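Local coordinates for protein N(2),N(2)-dimethylguanosine tRNA methyltransferase (Pyrococcus horikoshii, PDB 2DUL) that probably dimethylates the N2 amino group of guanine 26 in a number of tRNAs, with S-adenosyl-L-methionine as the methyl donor, at residues H193-I204 with A220-V231. Sequence-based numbering, arbitrary orientation.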
ATOM      1  N   HIS A 193       3.207  -9.810   8.516  1.00 20.01           N
ATOM      2  CA  HIS A 193       3.034  -9.132   7.239  1.00 21.44           C
ATOM      3  C   HIS A 193       1.641  -8.496   7.170  1.00 21.81           C
ATOM      4  O   HIS A 193       1.491  -7.354   6.732  1.00 20.90           O
ATOM      5  CB  HIS A 193       3.217 -10.112   6.078  1.00 23.25           C
ATOM      6  CG  HIS A 193       4.614 -10.635   5.943  1.00 25.84           C
ATOM      7  ND1 HIS A 193       4.933 -11.710   5.140  1.00 27.91           N
ATOM      8  CD2 HIS A 193       5.777 -10.231   6.510  1.00 27.76           C
ATOM      9  CE1 HIS A 193       6.231 -11.947   5.221  1.00 27.95           C
ATOM     10  NE2 HIS A 193       6.766 -11.063   6.046  1.00 28.26           N
ATOM     11  N   GLU A 194       0.621  -9.228   7.610  1.00 19.49           N
ATOM     12  CA  GLU A 194      -0.724  -8.672   7.565  1.00 19.12           C
ATOM     13  C   GLU A 194      -0.963  -7.655   8.675  1.00 18.14           C
ATOM     14  O   GLU A 194      -1.573  -6.613   8.434  1.00 18.95           O
ATOM     15  CB  GLU A 194      -1.800  -9.759   7.639  1.00 18.05           C
ATOM     16  CG  GLU A 194      -3.197  -9.159   7.417  1.00 19.40           C
ATOM     17  CD  GLU A 194      -4.313 -10.177   7.369  1.00 19.41           C
ATOM     18  OE1 GLU A 194      -4.051 -11.346   7.020  1.00 17.76           O
ATOM     19  OE2 GLU A 194      -5.471  -9.795   7.652  1.00 22.06           O
ATOM     20  N   VAL A 195      -0.502  -7.953   9.888  1.00 17.04           N
ATOM     21  CA  VAL A 195      -0.692  -7.020  11.002  1.00 17.50           C
ATOM     22  C   VAL A 195      -0.020  -5.687  10.673  1.00 17.52           C
ATOM     23  O   VAL A 195      -0.591  -4.613  10.902  1.00 15.84           O
ATOM     24  CB  VAL A 195      -0.126  -7.597  12.322  1.00 15.61           C
ATOM     25  CG1 VAL A 195      -0.175  -6.543  13.430  1.00 15.31           C
ATOM     26  CG2 VAL A 195      -0.940  -8.816  12.736  1.00 17.62           C
ATOM     27  N   GLY A 196       1.188  -5.760  10.117  1.00 17.38           N
ATOM     28  CA  GLY A 196       1.898  -4.550   9.739  1.00 17.20           C
ATOM     29  C   GLY A 196       1.103  -3.767   8.708  1.00 17.68           C
ATOM     30  O   GLY A 196       1.048  -2.530   8.750  1.00 16.25           O
ATOM     31  N   THR A 197       0.480  -4.489   7.780  1.00 16.20           N
ATOM     32  CA  THR A 197      -0.318  -3.862   6.735  1.00 15.40           C
ATOM     33  C   THR A 197      -1.552  -3.202   7.360  1.00 16.88           C
ATOM     34  O   THR A 197      -1.929  -2.095   6.978  1.00 15.87           O
ATOM     35  CB  THR A 197      -0.761  -4.898   5.666  1.00 16.89           C
ATOM     36  OG1 THR A 197       0.395  -5.415   4.995  1.00 16.96           O
ATOM     37  CG2 THR A 197      -1.671  -4.260   4.639  1.00 17.20           C
ATOM     38  N   ARG A 198      -2.169  -3.877   8.327  1.00 14.28           N
ATOM     39  CA  ARG A 198      -3.347  -3.327   8.993  1.00 14.45           C
ATOM     40  C   ARG A 198      -2.973  -2.173   9.915  1.00 15.22           C
ATOM     41  O   ARG A 198      -3.787  -1.283  10.153  1.00 15.15           O
ATOM     42  CB  ARG A 198      -4.088  -4.423   9.767  1.00 14.18           C
ATOM     43  CG  ARG A 198      -4.841  -5.365   8.846  1.00 14.76           C
ATOM     44  CD  ARG A 198      -5.523  -6.502   9.584  1.00 13.44           C
ATOM     45  NE  ARG A 198      -6.172  -7.392   8.623  1.00 15.27           N
ATOM     46  CZ  ARG A 198      -7.340  -7.145   8.038  1.00 15.87           C
ATOM     47  NH1 ARG A 198      -7.834  -8.013   7.165  1.00 12.77           N
ATOM     48  NH2 ARG A 198      -8.027  -6.045   8.340  1.00 14.23           N
ATOM     49  N   ILE A 199      -1.745  -2.184  10.434  1.00 13.04           N
ATOM     50  CA  ILE A 199      -1.277  -1.091  11.281  1.00 14.25           C
ATOM     51  C   ILE A 199      -1.131   0.152  10.399  1.00 15.35           C
ATOM     52  O   ILE A 199      -1.521   1.254  10.787  1.00 15.35           O
ATOM     53  CB  ILE A 199       0.094  -1.411  11.953  1.00 14.32           C
ATOM     54  CG1 ILE A 199      -0.113  -2.398  13.108  1.00 14.42           C
ATOM     55  CG2 ILE A 199       0.730  -0.120  12.498  1.00 13.62           C
ATOM     56  CD1 ILE A 199       1.181  -2.948  13.700  1.00 17.20           C
ATOM     57  N   LEU A 200      -0.590  -0.033   9.199  1.00 14.55           N
ATOM     58  CA  LEU A 200      -0.411   1.082   8.269  1.00 16.34           C
ATOM     59  C   LEU A 200      -1.766   1.694   7.904  1.00 17.24           C
ATOM     60  O   LEU A 200      -1.938   2.910   7.934  1.00 17.15           O
ATOM     61  CB  LEU A 200       0.273   0.603   6.988  1.00 19.60           C
ATOM     62  CG  LEU A 200       1.220   1.548   6.236  1.00 25.87           C
ATOM     63  CD1 LEU A 200       1.306   1.090   4.783  1.00 24.92           C
ATOM     64  CD2 LEU A 200       0.747   2.981   6.315  1.00 27.92           C
ATOM     65  N   VAL A 201      -2.727   0.852   7.535  1.00 16.20           N
ATOM     66  CA  VAL A 201      -4.047   1.363   7.174  1.00 15.91           C
ATOM     67  C   VAL A 201      -4.651   2.073   8.378  1.00 16.46           C
ATOM     68  O   VAL A 201      -5.230   3.154   8.252  1.00 16.40           O
ATOM     69  CB  VAL A 201      -4.993   0.226   6.734  1.00 15.27           C
ATOM     70  CG1 VAL A 201      -6.392   0.784   6.466  1.00 15.49           C
ATOM     71  CG2 VAL A 201      -4.433  -0.453   5.475  1.00 17.90           C
ATOM     72  N   GLY A 202      -4.497   1.456   9.545  1.00 15.24           N
ATOM     73  CA  GLY A 202      -5.029   2.022  10.769  1.00 16.11           C
ATOM     74  C   GLY A 202      -4.488   3.392  11.142  1.00 15.88           C
ATOM     75  O   GLY A 202      -5.233   4.231  11.650  1.00 14.75           O
ATOM     76  N   VAL A 203      -3.205   3.637  10.896  1.00 13.88           N
ATOM     77  CA  VAL A 203      -2.631   4.936  11.242  1.00 14.19           C
ATOM     78  C   VAL A 203      -3.123   6.023  10.281  1.00 15.40           C
ATOM     79  O   VAL A 203      -3.325   7.174  10.677  1.00 13.54           O
ATOM     80  CB  VAL A 203      -1.074   4.892  11.256  1.00 14.95           C
ATOM     81  CG1 VAL A 203      -0.525   4.875   9.839  1.00 14.77           C
ATOM     82  CG2 VAL A 203      -0.530   6.088  12.056  1.00 15.80           C
ATOM     83  N   ILE A 204      -3.333   5.651   9.022  1.00 14.34           N
ATOM     84  CA  ILE A 204      -3.841   6.595   8.034  1.00 14.50           C
ATOM     85  C   ILE A 204      -5.257   6.994   8.462  1.00 14.97           C
ATOM     86  O   ILE A 204      -5.612   8.174   8.446  1.00 13.49           O
ATOM     87  CB  ILE A 204      -3.911   5.966   6.620  1.00 15.58           C
ATOM     88  CG1 ILE A 204      -2.502   5.633   6.124  1.00 16.16           C
ATOM     89  CG2 ILE A 204      -4.581   6.940   5.646  1.00 15.43           C
ATOM     90  CD1 ILE A 204      -2.485   4.851   4.824  1.00 17.24           C
ATOM     91  N   ALA A 220      -4.694  -2.810  -0.239  1.00 19.09           N
ATOM     92  CA  ALA A 220      -3.560  -2.750   0.677  1.00 19.75           C
ATOM     93  C   ALA A 220      -2.944  -4.135   0.647  1.00 21.12           C
ATOM     94  O   ALA A 220      -3.653  -5.140   0.736  1.00 22.10           O
ATOM     95  CB  ALA A 220      -4.015  -2.396   2.078  1.00 18.22           C
ATOM     96  N   TYR A 221      -1.623  -4.194   0.520  1.00 21.16           N
ATOM     97  CA  TYR A 221      -0.958  -5.479   0.442  1.00 20.83           C
ATOM     98  C   TYR A 221       0.492  -5.419   0.893  1.00 22.40           C
ATOM     99  O   TYR A 221       1.046  -4.344   1.116  1.00 21.90           O
ATOM    100  CB  TYR A 221      -1.035  -5.992  -1.003  1.00 22.30           C
ATOM    101  CG  TYR A 221      -0.273  -5.153  -2.009  1.00 23.71           C
ATOM    102  CD1 TYR A 221       1.075  -5.402  -2.272  1.00 23.70           C
ATOM    103  CD2 TYR A 221      -0.892  -4.107  -2.694  1.00 24.83           C
ATOM    104  CE1 TYR A 221       1.787  -4.634  -3.191  1.00 24.84           C
ATOM    105  CE2 TYR A 221      -0.186  -3.326  -3.619  1.00 25.89           C
ATOM    106  CZ  TYR A 221       1.155  -3.600  -3.860  1.00 26.51           C
ATOM    107  OH  TYR A 221       1.866  -2.845  -4.766  1.00 26.32           O
ATOM    108  N   TYR A 222       1.090  -6.597   1.031  1.00 22.05           N
ATOM    109  CA  TYR A 222       2.483  -6.731   1.427  1.00 22.76           C
ATOM    110  C   TYR A 222       3.217  -7.410   0.275  1.00 24.35           C
ATOM    111  O   TYR A 222       2.673  -8.312  -0.363  1.00 22.23           O
ATOM    112  CB  TYR A 222       2.609  -7.604   2.677  1.00 23.72           C
ATOM    113  CG  TYR A 222       4.034  -7.998   2.981  1.00 24.91           C
ATOM    114  CD1 TYR A 222       4.896  -7.120   3.632  1.00 25.96           C
ATOM    115  CD2 TYR A 222       4.540  -9.229   2.558  1.00 27.33           C
ATOM    116  CE1 TYR A 222       6.228  -7.451   3.853  1.00 28.87           C
ATOM    117  CE2 TYR A 222       5.872  -9.570   2.771  1.00 28.32           C
ATOM    118  CZ  TYR A 222       6.710  -8.677   3.418  1.00 28.20           C
ATOM    119  OH  TYR A 222       8.030  -8.997   3.621  1.00 30.22           O
ATOM    120  N   LYS A 223       4.445  -6.980   0.012  1.00 24.43           N
ATOM    121  CA  LYS A 223       5.235  -7.575  -1.057  1.00 27.12           C
ATOM    122  C   LYS A 223       6.720  -7.297  -0.887  1.00 27.08           C
ATOM    123  O   LYS A 223       7.146  -6.145  -0.825  1.00 25.41           O
ATOM    124  CB  LYS A 223       4.783  -7.047  -2.422  1.00 28.45           C
ATOM    125  CG  LYS A 223       5.457  -7.726  -3.616  1.00 31.26           C
ATOM    126  CD  LYS A 223       4.986  -9.164  -3.766  1.00 32.86           C
ATOM    127  CE  LYS A 223       5.477  -9.787  -5.069  1.00 35.24           C
ATOM    128  NZ  LYS A 223       6.946 -10.012  -5.069  1.00 34.71           N
ATOM    129  N   ASP A 224       7.495  -8.370  -0.807  1.00 29.82           N
ATOM    130  CA  ASP A 224       8.944  -8.286  -0.682  1.00 30.73           C
ATOM    131  C   ASP A 224       9.431  -7.195   0.268  1.00 30.54           C
ATOM    132  O   ASP A 224      10.143  -6.275  -0.130  1.00 30.04           O
ATOM    133  CB  ASP A 224       9.570  -8.078  -2.062  1.00 33.43           C
ATOM    134  CG  ASP A 224      11.037  -8.469  -2.101  1.00 36.40           C
ATOM    135  OD1 ASP A 224      11.717  -8.150  -3.099  1.00 37.42           O
ATOM    136  OD2 ASP A 224      11.507  -9.104  -1.134  1.00 37.20           O
ATOM    137  N   HIS A 225       9.024  -7.305   1.525  1.00 30.83           N
ATOM    138  CA  HIS A 225       9.434  -6.379   2.568  1.00 32.17           C
ATOM    139  C   HIS A 225       8.993  -4.925   2.467  1.00 31.07           C
ATOM    140  O   HIS A 225       9.668  -4.030   2.977  1.00 31.12           O
ATOM    141  CB  HIS A 225      10.951  -6.461   2.733  1.00 35.60           C
ATOM    142  CG  HIS A 225      11.435  -7.836   3.070  1.00 38.84           C
ATOM    143  ND1 HIS A 225      10.996  -8.527   4.179  1.00 41.29           N
ATOM    144  CD2 HIS A 225      12.294  -8.663   2.428  1.00 39.73           C
ATOM    145  CE1 HIS A 225      11.562  -9.721   4.205  1.00 41.36           C
ATOM    146  NE2 HIS A 225      12.355  -9.827   3.154  1.00 42.58           N
ATOM    147  N   TYR A 226       7.874  -4.679   1.796  1.00 29.21           N
ATOM    148  CA  TYR A 226       7.349  -3.328   1.733  1.00 28.13           C
ATOM    149  C   TYR A 226       5.835  -3.407   1.860  1.00 25.62           C
ATOM    150  O   TYR A 226       5.211  -4.359   1.396  1.00 23.41           O
ATOM    151  CB  TYR A 226       7.801  -2.592   0.456  1.00 32.69           C
ATOM    152  CG  TYR A 226       7.112  -2.931  -0.846  1.00 36.19           C
ATOM    153  CD1 TYR A 226       5.790  -2.552  -1.082  1.00 37.72           C
ATOM    154  CD2 TYR A 226       7.812  -3.561  -1.879  1.00 38.90           C
ATOM    155  CE1 TYR A 226       5.181  -2.784  -2.318  1.00 39.60           C
ATOM    156  CE2 TYR A 226       7.213  -3.801  -3.120  1.00 40.96           C
ATOM    157  CZ  TYR A 226       5.898  -3.407  -3.334  1.00 41.90           C
ATOM    158  OH  TYR A 226       5.301  -3.621  -4.563  1.00 43.34           O
ATOM    159  N   PHE A 227       5.263  -2.422   2.537  1.00 23.89           N
ATOM    160  CA  PHE A 227       3.827  -2.377   2.763  1.00 23.15           C
ATOM    161  C   PHE A 227       3.221  -1.275   1.912  1.00 22.30           C
ATOM    162  O   PHE A 227       3.758  -0.167   1.845  1.00 22.62           O
ATOM    163  CB  PHE A 227       3.557  -2.137   4.247  1.00 22.28           C
ATOM    164  CG  PHE A 227       4.222  -3.142   5.148  1.00 24.14           C
ATOM    165  CD1 PHE A 227       5.601  -3.107   5.356  1.00 24.22           C
ATOM    166  CD2 PHE A 227       3.477  -4.138   5.768  1.00 20.65           C
ATOM    167  CE1 PHE A 227       6.228  -4.053   6.169  1.00 25.57           C
ATOM    168  CE2 PHE A 227       4.092  -5.090   6.585  1.00 24.70           C
ATOM    169  CZ  PHE A 227       5.472  -5.047   6.786  1.00 25.18           C
ATOM    170  N   ARG A 228       2.098  -1.587   1.275  1.00 21.04           N
ATOM    171  CA  ARG A 228       1.415  -0.664   0.376  1.00 21.01           C
ATOM    172  C   ARG A 228      -0.055  -0.483   0.752  1.00 21.03           C
ATOM    173  O   ARG A 228      -0.759  -1.454   1.025  1.00 20.70           O
ATOM    174  CB  ARG A 228       1.478  -1.215  -1.052  1.00 25.65           C
ATOM    175  CG  ARG A 228       2.226  -0.379  -2.070  1.00 30.96           C
ATOM    176  CD  ARG A 228       1.622   1.002  -2.251  1.00 34.44           C
ATOM    177  NE  ARG A 228       1.955   1.561  -3.560  1.00 35.12           N
ATOM    178  CZ  ARG A 228       2.005   2.862  -3.832  1.00 36.45           C
ATOM    179  NH1 ARG A 228       1.751   3.752  -2.882  1.00 35.12           N
ATOM    180  NH2 ARG A 228       2.290   3.271  -5.060  1.00 34.85           N
ATOM    181  N   ALA A 229      -0.525   0.758   0.737  1.00 19.45           N
ATOM    182  CA  ALA A 229      -1.920   1.025   1.064  1.00 20.75           C
ATOM    183  C   ALA A 229      -2.511   2.112   0.183  1.00 21.45           C
ATOM    184  O   ALA A 229      -1.992   3.231   0.127  1.00 22.32           O
ATOM    185  CB  ALA A 229      -2.051   1.425   2.533  1.00 20.65           C
ATOM    186  N   PHE A 230      -3.592   1.769  -0.511  1.00 20.05           N
ATOM    187  CA  PHE A 230      -4.296   2.719  -1.358  1.00 19.14           C
ATOM    188  C   PHE A 230      -5.646   2.955  -0.689  1.00 18.29           C
ATOM    189  O   PHE A 230      -6.422   2.015  -0.510  1.00 18.21           O
ATOM    190  CB  PHE A 230      -4.529   2.157  -2.767  1.00 19.84           C
ATOM    191  CG  PHE A 230      -3.273   1.961  -3.565  1.00 21.42           C
ATOM    192  CD1 PHE A 230      -2.696   0.702  -3.686  1.00 20.81           C
ATOM    193  CD2 PHE A 230      -2.665   3.042  -4.197  1.00 23.67           C
ATOM    194  CE1 PHE A 230      -1.528   0.515  -4.428  1.00 22.58           C
ATOM    195  CE2 PHE A 230      -1.494   2.870  -4.944  1.00 23.18           C
ATOM    196  CZ  PHE A 230      -0.923   1.603  -5.059  1.00 24.51           C
ATOM    197  N   VAL A 231      -5.923   4.198  -0.313  1.00 18.19           N
ATOM    198  CA  VAL A 231      -7.189   4.511   0.333  1.00 18.36           C
ATOM    199  C   VAL A 231      -7.931   5.645  -0.342  1.00 18.38           C
ATOM    200  O   VAL A 231      -7.330   6.527  -0.962  1.00 18.84           O
ATOM    201  CB  VAL A 231      -6.991   4.867   1.834  1.00 17.83           C
ATOM    202  CG1 VAL A 231      -6.362   3.693   2.561  1.00 19.47           C
ATOM    203  CG2 VAL A 231      -6.132   6.107   1.975  1.00 18.57           C
TER
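Ala220 opens the strand side of this buried interface: its CB touches two helix methyls, Thr197 CG2 and Val201 CG2, each 3.9 Å away. Two residues on, Tyr222 lays its ring against that of His193 in a face-to-face stack, the centroids 3.8 Å apart and the planes inclined by 15°. CE2 of the tyrosine sits over the centre of the imidazole, and His193 CB adds a CH-pi contact over the phenol face. A chi1 of 169° puts Tyr222 CG anti to the backbone N and carries the ring out to the histidine, whose ND1 is hydrogen-bonded to Phe357 O. Replacing the tyrosine by an alanine would probably leave the imidazole without its stacking partner and strip one face of the Phe227 ring, which Tyr222 CD1 overlies near the rim. Beyond the turn, Phe227 points its ring edge at the helix, where CD2 comes 3.4 Å from Thr197 OG1 and CE2 3.5 Å from His193 O. That carbonyl is already gripped from opposite faces of its plane by Thr197 N and Thr197 OG1, the hydroxyl bond from Thr197 OG1 to His193 O measuring 2.8 Å. The ring also packs on Gly196, whose lack of a side chain makes room for it. Arg228 turns away from the helix to a salt bridge with Asp136, close to Arg61 of the predicted S-adenosyl-L-methionine site. Ala229 CB then receives Leu200 CD1 and Ile204 CD1, both at 4.1 Å, and Val231 CG2 meets Ile204 CG2. Helix 192-209 thus packs on one face of the antiparallel hairpin of strands 213-223 and 226-235; with 226-235 running antiparallel between 158-164 and 213-223, this is the reversed, hairpin-ended sheet edge of the class I S-adenosyl-L-methionine-dependent methyltransferase fold.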